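Local atomic coordinates of ancestral D-type dye decolorizing peroxidase (Geotrichum candidum, PDB entry 7ANV), a protein that probably uses hydrogen peroxide at a heme iron to oxidise dyes and other substrates, as dye-decolorizing peroxidases do. Residues E284-G287 with A288-G292; N320-D324 with H325-D329. All coordinates share one frame; numbering follows the deposited sequence.

Interaction 1: residues E284-G287 with A288-G292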
loop_
_atom_site.group_PDB
_atom_site.type_symbol
_atom_site.label_atom_id
_atom_site.label_comp_id
_atom_site.label_asym_id
_atom_site.label_seq_id
_atom_site.Cartn_x
_atom_site.Cartn_y
_atom_site.Cartn_z
ATOM N N GLU A 284 -11.091 -10.942 -19.429
ATOM C CA GLU A 284 -10.830 -9.519 -19.154
ATOM C C GLU A 284 -11.846 -9.021 -18.121
ATOM O O GLU A 284 -11.444 -8.337 -17.157
ATOM C CB GLU A 284 -10.950 -8.717 -20.447
ATOM C CG GLU A 284 -10.556 -7.258 -20.295
ATOM C CD GLU A 284 -10.955 -6.405 -21.488
ATOM O OE1 GLU A 284 -11.864 -6.828 -22.246
ATOM O OE2 GLU A 284 -10.353 -5.315 -21.649
ATOM N N LEU A 285 -13.122 -9.324 -18.345
ATOM C CA LEU A 285 -14.213 -8.928 -17.420
ATOM C C LEU A 285 -13.944 -9.557 -16.048
ATOM O O LEU A 285 -14.106 -8.869 -15.021
ATOM C CB LEU A 285 -15.570 -9.368 -17.994
ATOM C CG LEU A 285 -16.770 -9.101 -17.075
ATOM C CD1 LEU A 285 -16.937 -7.601 -16.770
ATOM C CD2 LEU A 285 -18.062 -9.631 -17.684
ATOM N N LEU A 286 -13.567 -10.834 -15.990
ATOM C CA LEU A 286 -13.242 -11.430 -14.668
ATOM C C LEU A 286 -12.129 -10.628 -13.969
ATOM O O LEU A 286 -12.247 -10.291 -12.750
ATOM C CB LEU A 286 -12.875 -12.907 -14.835
ATOM C CG LEU A 286 -12.420 -13.568 -13.536
ATOM C CD1 LEU A 286 -13.546 -13.581 -12.520
ATOM C CD2 LEU A 286 -11.918 -14.965 -13.791
ATOM N N GLY A 287 -11.054 -10.292 -14.675
ATOM C CA GLY A 287 -9.976 -9.471 -14.090
ATOM C C GLY A 287 -10.541 -8.208 -13.490
ATOM O O GLY A 287 -10.180 -7.859 -12.365
ATOM N N ALA A 288 -11.369 -7.483 -14.245
ATOM C CA ALA A 288 -11.942 -6.204 -13.740
ATOM C C ALA A 288 -12.775 -6.461 -12.493
ATOM O O ALA A 288 -12.797 -5.614 -11.577
ATOM C CB ALA A 288 -12.764 -5.518 -14.810
ATOM N N ARG A 289 -13.481 -7.585 -12.457
ATOM C CA ARG A 289 -14.337 -7.906 -11.302
ATOM C C ARG A 289 -13.537 -8.475 -10.123
ATOM O O ARG A 289 -14.091 -8.392 -9.010
ATOM C CB ARG A 289 -15.451 -8.822 -11.755
ATOM C CG ARG A 289 -16.425 -8.095 -12.677
ATOM C CD ARG A 289 -17.589 -8.970 -13.071
ATOM N NE ARG A 289 -18.537 -9.455 -12.078
ATOM C CZ ARG A 289 -19.590 -8.783 -11.617
ATOM N NH1 ARG A 289 -19.815 -7.530 -11.990
ATOM N NH2 ARG A 289 -20.407 -9.375 -10.759
ATOM N N LEU A 290 -12.286 -8.927 -10.303
ATOM C CA LEU A 290 -11.422 -9.279 -9.157
ATOM C C LEU A 290 -10.879 -8.016 -8.467
ATOM O O LEU A 290 -10.712 -8.018 -7.232
ATOM C CB LEU A 290 -10.233 -10.152 -9.610
ATOM C CG LEU A 290 -10.565 -11.509 -10.242
ATOM C CD1 LEU A 290 -9.284 -12.319 -10.418
ATOM C CD2 LEU A 290 -11.565 -12.276 -9.422
ATOM N N VAL A 291 -10.617 -6.952 -9.224
ATOM C CA VAL A 291 -9.984 -5.725 -8.686
ATOM C C VAL A 291 -11.065 -4.699 -8.306
ATOM O O VAL A 291 -10.878 -4.018 -7.307
ATOM C CB VAL A 291 -8.986 -5.142 -9.698
ATOM C CG1 VAL A 291 -8.447 -3.793 -9.278
ATOM C CG2 VAL A 291 -7.820 -6.095 -9.937
ATOM N N GLY A 292 -12.100 -4.517 -9.127
ATOM C CA GLY A 292 -13.056 -3.429 -8.953
ATOM C C GLY A 292 -12.859 -2.324 -9.972
ATOM O O GLY A 292 -13.690 -1.401 -10.001
#

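Interaction 2: residues N320-D324 with H325-D329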
loop_
_atom_site.group_PDB
_atom_site.type_symbol
_atom_site.label_atom_id
_atom_site.label_comp_id
_atom_site.label_asym_id
_atom_site.label_seq_id
_atom_site.Cartn_x
_atom_site.Cartn_y
_atom_site.Cartn_z
ATOM N N ASN A 320 -16.023 8.532 -8.742
ATOM C CA ASN A 320 -17.347 9.037 -8.321
ATOM C C ASN A 320 -18.336 7.877 -8.228
ATOM O O ASN A 320 -19.282 7.799 -9.072
ATOM C CB ASN A 320 -17.848 10.119 -9.256
ATOM C CG ASN A 320 -19.030 10.845 -8.662
ATOM O OD1 ASN A 320 -19.293 10.737 -7.470
ATOM N ND2 ASN A 320 -19.769 11.553 -9.483
ATOM N N PHE A 321 -18.128 6.976 -7.276
ATOM C CA PHE A 321 -19.041 5.821 -7.039
ATOM C C PHE A 321 -18.961 5.474 -5.560
ATOM O O PHE A 321 -17.948 5.846 -4.891
ATOM C CB PHE A 321 -18.678 4.605 -7.896
ATOM C CG PHE A 321 -17.288 4.088 -7.665
ATOM C CD1 PHE A 321 -16.198 4.682 -8.285
ATOM C CD2 PHE A 321 -17.042 3.028 -6.788
ATOM C CE1 PHE A 321 -14.908 4.245 -8.048
ATOM C CE2 PHE A 321 -15.740 2.623 -6.523
ATOM C CZ PHE A 321 -14.670 3.204 -7.173
ATOM N N ARG A 322 -19.977 4.775 -5.048
ATOM C CA ARG A 322 -19.959 4.356 -3.631
ATOM C C ARG A 322 -20.611 2.980 -3.418
ATOM O O ARG A 322 -20.820 2.651 -2.258
ATOM C CB ARG A 322 -20.634 5.453 -2.807
ATOM C CG ARG A 322 -22.118 5.591 -3.048
ATOM C CD ARG A 322 -22.621 6.838 -2.326
ATOM N NE ARG A 322 -22.337 6.708 -0.909
ATOM C CZ ARG A 322 -23.253 6.491 0.031
ATOM N NH1 ARG A 322 -24.521 6.379 -0.309
ATOM N NH2 ARG A 322 -22.883 6.375 1.305
ATOM N N PHE A 323 -20.892 2.214 -4.476
ATOM C CA PHE A 323 -21.604 0.912 -4.377
ATOM C C PHE A 323 -23.019 1.179 -3.826
ATOM O O PHE A 323 -23.450 0.502 -2.887
ATOM C CB PHE A 323 -20.808 -0.075 -3.497
ATOM C CG PHE A 323 -19.338 -0.187 -3.814
ATOM C CD1 PHE A 323 -18.913 -0.496 -5.100
ATOM C CD2 PHE A 323 -18.371 0.029 -2.834
ATOM C CE1 PHE A 323 -17.568 -0.556 -5.419
ATOM C CE2 PHE A 323 -17.023 -0.064 -3.146
ATOM C CZ PHE A 323 -16.621 -0.393 -4.436
ATOM N N ASP A 324 -23.713 2.189 -4.338
ATOM C CA ASP A 324 -25.060 2.545 -3.785
ATOM C C ASP A 324 -26.186 2.292 -4.779
ATOM O O ASP A 324 -27.358 2.672 -4.415
ATOM C CB ASP A 324 -25.131 3.994 -3.285
ATOM C CG ASP A 324 -24.893 5.038 -4.361
ATOM O OD1 ASP A 324 -24.711 4.633 -5.546
ATOM O OD2 ASP A 324 -24.893 6.259 -4.001
ATOM N N HIS A 325 -25.948 1.732 -5.967
ATOM C CA HIS A 325 -27.076 1.513 -6.930
ATOM C C HIS A 325 -26.749 0.329 -7.831
ATOM O O HIS A 325 -26.311 0.544 -8.965
ATOM C CB HIS A 325 -27.346 2.771 -7.795
ATOM C CG HIS A 325 -28.287 3.769 -7.200
ATOM N ND1 HIS A 325 -27.855 4.825 -6.388
ATOM C CD2 HIS A 325 -29.628 3.911 -7.304
ATOM C CE1 HIS A 325 -28.893 5.553 -6.010
ATOM N NE2 HIS A 325 -29.988 5.019 -6.564
ATOM N N PRO A 326 -26.892 -0.941 -7.376
ATOM C CA PRO A 326 -27.545 -1.294 -6.107
ATOM C C PRO A 326 -26.646 -1.131 -4.869
ATOM O O PRO A 326 -25.409 -1.172 -5.007
ATOM C CB PRO A 326 -27.868 -2.788 -6.300
ATOM C CG PRO A 326 -26.786 -3.323 -7.245
ATOM C CD PRO A 326 -26.373 -2.130 -8.085
ATOM N N PHE A 327 -27.270 -1.004 -3.692
ATOM C CA PHE A 327 -26.611 -0.994 -2.352
ATOM C C PHE A 327 -26.413 -2.436 -1.868
ATOM O O PHE A 327 -27.129 -3.364 -2.349
ATOM C CB PHE A 327 -27.455 -0.298 -1.283
ATOM C CG PHE A 327 -27.557 1.206 -1.296
ATOM C CD1 PHE A 327 -28.576 1.850 -1.988
ATOM C CD2 PHE A 327 -26.721 1.973 -0.486
ATOM C CE1 PHE A 327 -28.700 3.234 -1.943
ATOM C CE2 PHE A 327 -26.849 3.354 -0.435
ATOM C CZ PHE A 327 -27.837 3.982 -1.166
ATOM N N ALA A 328 -25.535 -2.629 -0.874
ATOM C CA ALA A 328 -25.093 -3.964 -0.387
ATOM C C ALA A 328 -26.274 -4.862 0.007
ATOM O O ALA A 328 -26.287 -6.027 -0.352
ATOM C CB ALA A 328 -24.150 -3.808 0.795
ATOM N N ASP A 329 -27.273 -4.313 0.684
ATOM C CA ASP A 329 -28.381 -5.081 1.318
ATOM C C ASP A 329 -29.409 -5.593 0.285
ATOM O O ASP A 329 -30.298 -6.364 0.693
ATOM C CB ASP A 329 -29.014 -4.242 2.441
ATOM C CG ASP A 329 -29.648 -2.894 2.044
ATOM O OD1 ASP A 329 -29.610 -2.510 0.845
ATOM O OD2 ASP A 329 -30.199 -2.217 2.946
HETATM O O HOH W 1 -23.467 -0.553 -0.439
#

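Interaction 1: residues E284-G287 with A288-G292
The last turns of helix 279-291 join 284-287 to 288-292, and the helix ends beside the heme pocket. The backbone follows the alpha-helical i to i+4 pattern. Ala288 N donates to Glu284 O at 3.0 Å, and Arg289 N donates to Leu285 O at 2.9 Å. Leu290 N reaches Leu286 O at 2.8 Å, with the hydrogen bond bent, 135° at the hydrogen. Leu290 N also makes a weak i to i+3 bond to Gly287 O. Val291 N, the i+4 donor, shares that carbonyl near the helix end. Gly292 leaves the helix with positive phi, a conformation suited to glycine. Val291 touches the heme.

Two side-chain pairs line the helix. Leu285 and Arg289 run side by side, with the aliphatic CG and CD of the arginine along the leucine CD1. A bend at chi3 (64°) then turns the Arg289 guanidinium away from Leu285. It is hydrogen-bonded to the backbone carbonyls of Thr449, Gly448, Gln334 and Thr335, which tie its end to two loops. Leu286 and Leu290 instead face helix 258-267, where both touch Leu265. Leu286 CD1 meets Leu290 CD2 at 3.9 Å.

Interaction 2: residues N320-D324 with H325-D329
Phe323 O receives a water hydrogen at 2.7 Å, and the same water accepts from Ala328 N at 3.0 Å. The water thus bridges the two ends of a tight loop. Phe327 CA adds a nearly straight CA-H...O contact to Phe323 O, at 3.5 Å. The peptide bond before Pro326 is cis, which probably helps the chain turn.

Asp324 carries most of the side-chain contact. Its CB sits over one face of the Phe327 ring, 3.6 Å from the centroid, as a CH-pi contact offset toward the rim. With chi1 at 62°, CG lies between the backbone N and the carbonyl carbon. The carboxylate then has OD1 in the plane of the His325 ring, at its edge. His325 ND1 donates to Asp324 OD1 in a weak bond of 3.3 Å. The carboxylate and imidazole planes are nearly perpendicular, at 87°. At the second carboxylate oxygen, Asp324 OD2, Arg322 NH1 makes a long and doubtful salt bridge of 3.7 Å in one of the two modelled conformers of the arginine.

The loop runs between helices 309-312 and 342-346. Asp301 accepts from Phe323 N, and Glu330 accepts from Phe327 N. Phe323 and Ala328 pack on Arg344 of helix 342-346, while Phe321 rests on Ile343 of the same helix.

Overall arrangement
From the N terminus, the chain passes strand 247-256 and helix 258-267 before reaching interaction 1 on helix 279-291. It then continues through helix 309-312 to interaction 2, in the loop that precedes helix 342-346. The two contacts are in series and neither nests in nor crosses the other. Each is local: interaction 1 spans helical turns, and interaction 2 closes a short loop. Their centres are about 17 Å apart, and their nearest atoms, about 5 Å apart, do not touch. Helix 342-346 links them: Val291 bonds through its backbone to Ile343, on which Phe321 also packs. The side chain of Val291 is about 4 Å from the heme and that of Phe323 about 6 Å.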